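Local coordinates for cellulase (PDB 6UI3), which probably hydrolyses beta-1,4-glucan chains of cellulose as a broad-specificity endoglucanase, this chain being the glycoside hydrolase family 5 catalytic domain of a longer protein, at residues A246-N257 with F289-M299. Sequence-based numbering, arbitrary orientation. Where two conformers were deposited one is given.
Sequences AAFIDKTFRMLN and FYVSTATAYGM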
loop_
_atom_site.group_PDB
_atom_site.type_symbol
_atom_site.label_atom_id
_atom_site.label_comp_id
_atom_site.label_asym_id
_atom_site.label_seq_id
_atom_site.Cartn_x
_atom_site.Cartn_y
_atom_site.Cartn_z
ATOM N N ALA A 246 -5.375 -14.319 -17.112
ATOM C CA ALA A 246 -6.658 -14.094 -16.460
ATOM C C ALA A 246 -6.971 -15.205 -15.472
ATOM O O ALA A 246 -7.445 -14.939 -14.357
ATOM C CB ALA A 246 -7.757 -13.961 -17.511
ATOM N N ALA A 247 -6.709 -16.456 -15.857
ATOM C CA ALA A 247 -6.980 -17.577 -14.964
ATOM C C ALA A 247 -6.149 -17.483 -13.692
ATOM O O ALA A 247 -6.637 -17.795 -12.598
ATOM C CB ALA A 247 -6.698 -18.887 -15.694
ATOM N N PHE A 248 -4.886 -17.065 -13.807
ATOM C CA PHE A 248 -4.040 -16.964 -12.623
ATOM C C PHE A 248 -4.572 -15.898 -11.662
ATOM O O PHE A 248 -4.593 -16.088 -10.433
ATOM C CB PHE A 248 -2.591 -16.674 -13.024
ATOM C CG PHE A 248 -1.644 -16.720 -11.866
ATOM C CD1 PHE A 248 -1.239 -17.934 -11.336
ATOM C CD2 PHE A 248 -1.186 -15.561 -11.275
ATOM C CE1 PHE A 248 -0.384 -17.974 -10.232
ATOM C CE2 PHE A 248 -0.341 -15.592 -10.185
ATOM C CZ PHE A 248 0.064 -16.788 -9.663
ATOM N N ILE A 249 -4.977 -14.753 -12.202
ATOM C CA ILE A 249 -5.559 -13.700 -11.381
ATOM C C ILE A 249 -6.828 -14.197 -10.700
ATOM O O ILE A 249 -7.020 -14.012 -9.491
ATOM C CB ILE A 249 -5.828 -12.452 -12.238
ATOM C CG1 ILE A 249 -4.519 -11.802 -12.682
ATOM C CG2 ILE A 249 -6.685 -11.449 -11.480
ATOM C CD1 ILE A 249 -4.680 -10.825 -13.848
ATOM N N ASP A 250 -7.718 -14.826 -11.468
ATOM C CA ASP A 250 -8.987 -15.272 -10.905
ATOM C C ASP A 250 -8.774 -16.289 -9.786
ATOM O O ASP A 250 -9.419 -16.209 -8.732
ATOM C CB ASP A 250 -9.869 -15.856 -12.007
ATOM C CG ASP A 250 -11.250 -16.156 -11.516
ATOM O OD1 ASP A 250 -12.035 -15.199 -11.405
ATOM O OD2 ASP A 250 -11.560 -17.317 -11.193
ATOM N N LYS A 251 -7.866 -17.250 -9.995
ATOM C CA LYS A 251 -7.587 -18.254 -8.970
ATOM C C LYS A 251 -7.061 -17.602 -7.702
ATOM O O LYS A 251 -7.479 -17.943 -6.586
ATOM C CB LYS A 251 -6.583 -19.273 -9.516
ATOM C CG LYS A 251 -6.158 -20.387 -8.535
ATOM C CD LYS A 251 -5.258 -21.411 -9.204
ATOM C CE LYS A 251 -3.855 -20.877 -9.399
ATOM N NZ LYS A 251 -3.056 -21.788 -10.285
ATOM N N THR A 252 -6.148 -16.648 -7.858
ATOM C CA THR A 252 -5.560 -15.982 -6.701
ATOM C C THR A 252 -6.630 -15.250 -5.912
ATOM O O THR A 252 -6.677 -15.335 -4.683
ATOM C CB THR A 252 -4.466 -15.007 -7.150
ATOM O OG1 THR A 252 -3.407 -15.710 -7.806
ATOM C CG2 THR A 252 -3.859 -14.247 -5.978
ATOM N N PHE A 253 -7.509 -14.523 -6.605
ATOM C CA PHE A 253 -8.523 -13.735 -5.909
ATOM C C PHE A 253 -9.573 -14.620 -5.252
ATOM O O PHE A 253 -10.020 -14.334 -4.134
ATOM C CB PHE A 253 -9.148 -12.685 -6.841
ATOM C CG PHE A 253 -8.352 -11.410 -6.902
ATOM C CD1 PHE A 253 -7.400 -11.232 -7.888
ATOM C CD2 PHE A 253 -8.513 -10.425 -5.934
ATOM C CE1 PHE A 253 -6.635 -10.095 -7.937
ATOM C CE2 PHE A 253 -7.737 -9.282 -5.965
ATOM C CZ PHE A 253 -6.803 -9.115 -6.977
ATOM N N ARG A 254 -9.982 -15.703 -5.918
ATOM C CA ARG A 254 -10.884 -16.641 -5.260
ATOM C C ARG A 254 -10.255 -17.207 -3.983
ATOM O O ARG A 254 -10.944 -17.420 -2.984
ATOM C CB ARG A 254 -11.266 -17.772 -6.214
ATOM C CG ARG A 254 -12.225 -17.384 -7.326
ATOM C CD ARG A 254 -12.588 -18.564 -8.176
ATOM N NE ARG A 254 -13.439 -18.236 -9.325
ATOM C CZ ARG A 254 -14.759 -18.263 -9.313
ATOM N NH1 ARG A 254 -15.418 -18.557 -8.213
ATOM N NH2 ARG A 254 -15.420 -17.979 -10.417
ATOM N N MET A 255 -8.950 -17.486 -4.018
ATOM C CA MET A 255 -8.271 -18.020 -2.842
ATOM C C MET A 255 -8.209 -16.985 -1.720
ATOM O O MET A 255 -8.436 -17.327 -0.550
ATOM C CB MET A 255 -6.894 -18.529 -3.268
ATOM C CG MET A 255 -6.000 -19.013 -2.138
ATOM S SD MET A 255 -5.138 -17.684 -1.306
ATOM C CE MET A 255 -4.063 -17.112 -2.619
ATOM N N LEU A 256 -7.930 -15.721 -2.041
ATOM C CA LEU A 256 -7.912 -14.687 -1.007
ATOM C C LEU A 256 -9.301 -14.521 -0.406
ATOM O O LEU A 256 -9.449 -14.286 0.801
ATOM C CB LEU A 256 -7.426 -13.364 -1.601
ATOM C CG LEU A 256 -5.942 -13.315 -1.978
ATOM C CD1 LEU A 256 -5.649 -12.066 -2.783
ATOM C CD2 LEU A 256 -5.012 -13.383 -0.757
ATOM N N ASN A 257 -10.330 -14.618 -1.248
ATOM C CA ASN A 257 -11.704 -14.551 -0.774
ATOM C C ASN A 257 -12.001 -15.695 0.190
ATOM O O ASN A 257 -12.617 -15.490 1.242
ATOM C CB ASN A 257 -12.642 -14.575 -1.981
ATOM C CG ASN A 257 -14.084 -14.390 -1.593
ATOM O OD1 ASN A 257 -14.437 -13.365 -0.997
ATOM N ND2 ASN A 257 -14.930 -15.353 -1.944
ATOM N N PHE A 289 -9.885 -6.309 -16.291
ATOM C CA PHE A 289 -10.108 -7.638 -15.734
ATOM C C PHE A 289 -9.709 -7.690 -14.267
ATOM O O PHE A 289 -10.427 -8.243 -13.428
ATOM C CB PHE A 289 -9.313 -8.688 -16.519
ATOM C CG PHE A 289 -9.561 -10.077 -16.047
ATOM C CD1 PHE A 289 -10.592 -10.819 -16.572
ATOM C CD2 PHE A 289 -8.812 -10.626 -15.030
ATOM C CE1 PHE A 289 -10.860 -12.099 -16.108
ATOM C CE2 PHE A 289 -9.058 -11.908 -14.579
ATOM C CZ PHE A 289 -10.078 -12.633 -15.103
ATOM N N TYR A 290 -8.531 -7.155 -13.957
ATOM C CA TYR A 290 -7.989 -7.206 -12.603
ATOM C C TYR A 290 -8.913 -6.502 -11.625
ATOM O O TYR A 290 -9.304 -7.069 -10.598
ATOM C CB TYR A 290 -6.602 -6.552 -12.614
ATOM C CG TYR A 290 -5.772 -6.764 -11.377
ATOM C CD1 TYR A 290 -6.103 -6.149 -10.171
ATOM C CD2 TYR A 290 -4.648 -7.562 -11.415
ATOM C CE1 TYR A 290 -5.343 -6.345 -9.033
ATOM C CE2 TYR A 290 -3.880 -7.763 -10.272
ATOM C CZ TYR A 290 -4.231 -7.137 -9.086
ATOM O OH TYR A 290 -3.482 -7.303 -7.928
ATOM N N VAL A 291 -9.277 -5.257 -11.923
ATOM C CA VAL A 291 -10.113 -4.507 -10.995
ATOM C C VAL A 291 -11.498 -5.131 -10.902
ATOM O O VAL A 291 -12.094 -5.173 -9.820
ATOM C CB VAL A 291 -10.137 -3.008 -11.340
ATOM C CG1 VAL A 291 -11.077 -2.250 -10.417
ATOM C CG2 VAL A 291 -8.732 -2.434 -11.230
ATOM N N SER A 292 -12.057 -5.608 -12.019
ATOM C CA SER A 292 -13.358 -6.267 -11.948
ATOM C C SER A 292 -13.316 -7.474 -11.021
ATOM O O SER A 292 -14.227 -7.680 -10.205
ATOM C CB SER A 292 -13.808 -6.694 -13.339
ATOM O OG SER A 292 -15.005 -7.448 -13.252
ATOM N N THR A 293 -12.282 -8.298 -11.147
ATOM C CA THR A 293 -12.162 -9.495 -10.324
ATOM C C THR A 293 -12.009 -9.128 -8.855
ATOM O O THR A 293 -12.674 -9.704 -7.988
ATOM C CB THR A 293 -10.970 -10.332 -10.816
ATOM O OG1 THR A 293 -11.157 -10.672 -12.194
ATOM C CG2 THR A 293 -10.850 -11.621 -10.019
ATOM N N ALA A 294 -11.123 -8.178 -8.548
ATOM C CA ALA A 294 -10.943 -7.742 -7.163
ATOM C C ALA A 294 -12.237 -7.174 -6.588
ATOM O O ALA A 294 -12.582 -7.428 -5.424
ATOM C CB ALA A 294 -9.843 -6.678 -7.123
ATOM N N THR A 295 -12.950 -6.370 -7.373
ATOM C CA THR A 295 -14.174 -5.738 -6.899
ATOM C C THR A 295 -15.233 -6.785 -6.576
ATOM O O THR A 295 -16.036 -6.588 -5.659
ATOM C CB THR A 295 -14.662 -4.713 -7.943
ATOM O OG1 THR A 295 -13.651 -3.715 -8.142
ATOM C CG2 THR A 295 -15.926 -4.005 -7.506
ATOM N N ALA A 296 -15.249 -7.903 -7.308
ATOM C CA ALA A 296 -16.192 -8.985 -7.023
ATOM C C ALA A 296 -16.032 -9.523 -5.608
ATOM O O ALA A 296 -16.996 -10.068 -5.043
ATOM C CB ALA A 296 -16.010 -10.106 -8.051
ATOM N N TYR A 297 -14.839 -9.396 -5.020
ATOM C CA TYR A 297 -14.556 -9.843 -3.657
ATOM C C TYR A 297 -14.307 -8.677 -2.703
ATOM O O TYR A 297 -13.742 -8.872 -1.618
ATOM C CB TYR A 297 -13.420 -10.869 -3.656
ATOM C CG TYR A 297 -13.730 -12.000 -4.615
ATOM C CD1 TYR A 297 -14.781 -12.877 -4.372
ATOM C CD2 TYR A 297 -13.029 -12.153 -5.802
ATOM C CE1 TYR A 297 -15.101 -13.893 -5.274
ATOM C CE2 TYR A 297 -13.346 -13.160 -6.706
ATOM C CZ TYR A 297 -14.395 -14.025 -6.440
ATOM O OH TYR A 297 -14.735 -15.043 -7.318
ATOM N N GLY A 298 -14.752 -7.476 -3.072
ATOM C CA GLY A 298 -14.685 -6.331 -2.181
ATOM C C GLY A 298 -13.293 -5.816 -1.892
ATOM O O GLY A 298 -13.083 -5.190 -0.846
ATOM N N MET A 299 -12.342 -6.026 -2.805
ATOM C CA MET A 299 -10.966 -5.636 -2.562
ATOM C C MET A 299 -10.613 -4.376 -3.334
ATOM O O MET A 299 -10.546 -4.420 -4.577
ATOM C CB MET A 299 -10.034 -6.780 -2.957
ATOM C CG MET A 299 -10.405 -8.069 -2.259
ATOM S SD MET A 299 -9.379 -9.462 -2.718
ATOM C CE MET A 299 -10.181 -10.818 -1.902
HETATM O O HOH W 1 -12.532 -12.958 -12.816
HETATM O O HOH W 2 -14.077 -14.744 -9.865
#
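Asp-250 OD1 accepts from two waters that link it to Thr-293 and Tyr-297: one, 2.7 Å from OD1, also donates to Thr-293 OG1, and the second lies 2.6 Å from Tyr-297 OH. The other carboxylate oxygen, OD2, is met on its syn side by Arg-254 NE in a salt bridge of 2.8 Å. Beneath these polar groups Phe-253, burying the largest area here, packs between the helices. In the conformers described, its CZ edge points at the face of Tyr-290, a T-shaped pair with planes at 84°, while Ala-294 CB touches Phe-253 CE2 at 3.5 Å and Met-299 SD sits at the ring edge, a Met-aromatic contact. Phe-289, with CG anti to the backbone N, swings its ring over to Ala-246, whose CB makes a CH-pi contact with one face. At the far end Asn-257 CG comes within 3.2 Å of Tyr-297 CD1, the amide and ring planes 37° apart, and helix 280-296 ends in a Schellman motif with Gly-298 as its C-prime residue. Phe-253 and Tyr-290 both rest on Ile-269. Helices 243-261 and 280-296, whose segments run nearly parallel (19°), precede and follow strand 267-272 as an outer-layer pair of the (beta/alpha)8 TIM barrel.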